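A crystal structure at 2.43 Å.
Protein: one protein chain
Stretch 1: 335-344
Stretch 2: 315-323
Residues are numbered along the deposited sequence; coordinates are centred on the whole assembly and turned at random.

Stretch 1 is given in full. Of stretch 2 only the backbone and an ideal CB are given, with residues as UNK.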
# COMPACT_ATOMS: atom_id res chain seq x y z
N GLY A 335 1.64 1.29 7.54
CA GLY A 335 2.60 0.27 7.91
C GLY A 335 3.98 0.75 8.26
O GLY A 335 4.94 -0.00 8.13
N ASN A 336 4.12 2.00 8.71
CA ASN A 336 5.43 2.47 9.12
C ASN A 336 5.87 1.79 10.41
O ASN A 336 5.06 1.28 11.19
CB ASN A 336 5.43 3.99 9.30
CG ASN A 336 5.37 4.72 7.97
OD1 ASN A 336 6.25 4.55 7.13
ND2 ASN A 336 4.32 5.51 7.77
N TYR A 337 7.18 1.79 10.63
CA TYR A 337 7.81 1.19 11.80
C TYR A 337 8.56 2.30 12.54
O TYR A 337 9.61 2.76 12.08
CB TYR A 337 8.75 0.05 11.38
CG TYR A 337 9.50 -0.65 12.49
CD1 TYR A 337 10.62 -0.07 13.08
CD2 TYR A 337 9.13 -1.92 12.92
CE1 TYR A 337 11.33 -0.71 14.07
CE2 TYR A 337 9.84 -2.57 13.92
CZ TYR A 337 10.93 -1.96 14.49
OH TYR A 337 11.64 -2.60 15.48
N PHE A 338 8.00 2.74 13.66
CA PHE A 338 8.63 3.72 14.53
C PHE A 338 9.10 3.05 15.81
O PHE A 338 8.35 2.26 16.40
CB PHE A 338 7.67 4.86 14.86
CG PHE A 338 7.13 5.57 13.66
CD1 PHE A 338 7.89 6.54 13.01
CD2 PHE A 338 5.86 5.29 13.18
CE1 PHE A 338 7.39 7.21 11.91
CE2 PHE A 338 5.35 5.96 12.08
CZ PHE A 338 6.11 6.92 11.44
N GLU A 339 10.32 3.36 16.23
CA GLU A 339 10.90 2.73 17.42
C GLU A 339 11.88 3.69 18.08
O GLU A 339 12.89 4.05 17.47
CB GLU A 339 11.60 1.42 17.06
CG GLU A 339 12.19 0.68 18.25
CD GLU A 339 11.14 0.35 19.30
OE1 GLU A 339 10.04 -0.08 18.93
OE2 GLU A 339 11.43 0.53 20.50
N GLY A 340 11.58 4.08 19.32
CA GLY A 340 12.49 4.83 20.16
C GLY A 340 13.07 6.10 19.56
O GLY A 340 14.29 6.24 19.48
N ASN A 341 12.21 7.02 19.15
CA ASN A 341 12.62 8.26 18.50
C ASN A 341 12.60 9.40 19.52
O ASN A 341 11.54 9.71 20.08
CB ASN A 341 11.72 8.56 17.31
CG ASN A 341 11.76 7.47 16.26
OD1 ASN A 341 12.75 7.31 15.56
ND2 ASN A 341 10.67 6.70 16.15
N ASN A 342 13.76 10.02 19.74
CA ASN A 342 13.88 11.10 20.72
C ASN A 342 15.02 12.06 20.40
O ASN A 342 15.91 12.27 21.23
CB ASN A 342 14.07 10.52 22.13
CG ASN A 342 13.98 11.59 23.22
OD1 ASN A 342 13.31 12.62 23.06
ND2 ASN A 342 14.67 11.36 24.34
N THR A 343 15.01 12.64 19.21
CA THR A 343 16.03 13.62 18.83
C THR A 343 15.43 14.55 17.78
O THR A 343 14.23 14.50 17.50
CB THR A 343 17.31 12.92 18.33
OG1 THR A 343 18.26 13.91 17.90
CG2 THR A 343 17.00 11.98 17.18
N GLY A 344 16.27 15.41 17.20
CA GLY A 344 15.76 16.39 16.26
C GLY A 344 14.80 17.36 16.92
O GLY A 344 15.03 17.84 18.03
N UNK A 315 11.19 2.49 7.86
CA UNK A 315 11.81 2.29 9.16
C UNK A 315 12.25 3.65 9.68
O UNK A 315 12.85 4.44 8.94
CB UNK A 315 12.99 1.32 9.08
N UNK A 316 11.92 3.95 10.94
CA UNK A 316 12.22 5.24 11.56
C UNK A 316 12.58 4.98 13.02
O UNK A 316 11.71 4.95 13.90
CB UNK A 316 11.04 6.21 11.44
N UNK A 317 13.88 4.80 13.28
CA UNK A 317 14.37 4.40 14.59
C UNK A 317 15.40 5.41 15.09
O UNK A 317 16.21 5.92 14.31
CB UNK A 317 14.97 3.00 14.54
N UNK A 318 15.36 5.69 16.40
CA UNK A 318 16.31 6.60 17.05
C UNK A 318 16.39 7.93 16.30
O UNK A 318 17.45 8.53 16.17
CB UNK A 318 17.70 5.96 17.13
N UNK A 319 15.24 8.39 15.83
CA UNK A 319 15.19 9.51 14.90
C UNK A 319 14.37 10.65 15.50
O UNK A 319 13.97 10.63 16.67
CB UNK A 319 14.60 9.07 13.56
N UNK A 320 14.11 11.67 14.68
CA UNK A 320 13.37 12.85 15.09
C UNK A 320 11.94 12.83 14.61
O UNK A 320 11.28 11.78 14.61
CB UNK A 320 14.07 14.11 14.58
N UNK A 321 11.45 14.00 14.21
CA UNK A 321 10.09 14.11 13.69
C UNK A 321 10.06 13.53 12.28
O UNK A 321 10.79 13.99 11.39
CB UNK A 321 9.61 15.56 13.70
N UNK A 322 9.22 12.51 12.06
CA UNK A 322 9.19 11.85 10.77
C UNK A 322 8.54 12.72 9.70
O UNK A 322 8.91 12.63 8.52
CB UNK A 322 8.45 10.52 10.88
N UNK A 323 7.57 13.56 10.07
CA UNK A 323 6.87 14.36 9.08
C UNK A 323 6.22 15.54 9.78
O UNK A 323 5.29 15.37 10.57
CB UNK A 323 5.83 13.53 8.33

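Position 315 opens a strand that runs parallel to 337-339, its CB on the same sheet face as Tyr-337. The tyrosine ring lies beside it, so a branched aliphatic or another apolar side chain would suit. The residue is Leu-315, whose CD1 reaches CD1 of Tyr-337 at 3.5 Å.

At position 316 the CB turns to the sheet face that carries Phe-338, 3.5 Å from its CD1. The backbone is already engaged: N donates to Tyr-337 O (2.8 Å), and O accepts from both Glu-339 N (3.1 Å) and Asn-341 ND2 (3.0 Å). Beside an aromatic ring, a large apolar or aromatic side chain fits. It is Trp-316; its five-membered ring lies oblique to the Phe-338 ring, centroids 5.7 Å apart, and its NE1 donates to the carbonyl O of position 320 at 2.9 Å.

Position 317 returns to the sheet face that carries Tyr-337 and Glu-339. The tyrosine hydroxyl invites a polar chain, the Glu-339 carboxylate a basic one; glutamine or glutamate could also serve. The residue is Glu-317. Its OE2 lies 3.7 Å from CG of Glu-339, whose own carboxylate leads away, and a water bridges the strands, donating to Glu-317 OE2 (2.7 Å) and hydrogen-bonded to Tyr-337 OH (3.1 Å).

Position 318 has positive phi (51/38), which favours glycine, asparagine or aspartate, and its CB points away overall. Ser-318 occupies it despite the positive phi; its N donates to Glu-339 O at 3.2 Å.

At position 319 the CB already touches Asn-341 OD1 at 3.2 Å, and that oxygen also accepts from the backbone N at 2.7 Å. CA-to-CB points away overall, so stretch 1 sets little limit beyond CB; a small polar residue is one of several that would do. Ser-319 turns its OG back to Glu-317 O (2.9 Å), while its carbonyl O receives a weak hydrogen bond from Thr-343 N (3.4 Å).

Position 320 is the clearest: an ideal CB would come 3.0 Å from Thr-343 O, a clash, and 3.3 Å from Gly-344 CA. Gly-320 avoids both, and its CA makes a CA-H...O contact with Thr-343 O at 3.0 Å.

At position 321 no atom of stretch 1 lies near the CB, so the choice is wide; it is Val-321.

Position 322 points its CB toward stretch 1, 3.6 Å from Phe-338 CE1, at the ring edge. A bulky apolar or aromatic group suits. Phe-322 offers its ring face to the Phe-338 edge in an offset edge-to-face pair, centroids 5.4 Å apart.

Position 323 is out of reach; it is Ala-323.

Stretch 2, residues 315-323: LWESSGVFA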
# COMPACT_ATOMS: atom_id res chain seq x y z
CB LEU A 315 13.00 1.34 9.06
CG LEU A 315 14.07 1.33 10.16
CD1 LEU A 315 13.59 0.58 11.37
CD2 LEU A 315 15.34 0.68 9.62
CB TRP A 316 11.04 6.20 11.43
CG TRP A 316 11.37 7.63 11.70
CD1 TRP A 316 11.07 8.36 12.81
CD2 TRP A 316 12.07 8.52 10.82
NE1 TRP A 316 11.54 9.64 12.69
CE2 TRP A 316 12.15 9.77 11.47
CE3 TRP A 316 12.64 8.38 9.55
CZ2 TRP A 316 12.78 10.87 10.89
CZ3 TRP A 316 13.26 9.48 8.97
CH2 TRP A 316 13.33 10.71 9.64
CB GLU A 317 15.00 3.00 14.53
CG GLU A 317 15.15 2.31 15.87
CD GLU A 317 15.44 0.83 15.72
OE1 GLU A 317 15.57 0.37 14.57
OE2 GLU A 317 15.54 0.13 16.75
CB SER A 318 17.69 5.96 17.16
OG SER A 318 17.61 4.69 17.78
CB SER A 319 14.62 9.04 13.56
OG SER A 319 15.58 8.29 12.84
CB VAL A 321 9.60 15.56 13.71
CG1 VAL A 321 8.32 15.72 12.90
CG2 VAL A 321 9.39 16.02 15.14
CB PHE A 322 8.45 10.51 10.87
CG PHE A 322 8.20 9.86 9.54
CD1 PHE A 322 9.26 9.35 8.79
CD2 PHE A 322 6.92 9.76 9.03
CE1 PHE A 322 9.04 8.75 7.56
CE2 PHE A 322 6.68 9.17 7.80
CZ PHE A 322 7.75 8.66 7.06
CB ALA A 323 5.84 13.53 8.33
O HOH W 1 14.69 -2.15 15.61
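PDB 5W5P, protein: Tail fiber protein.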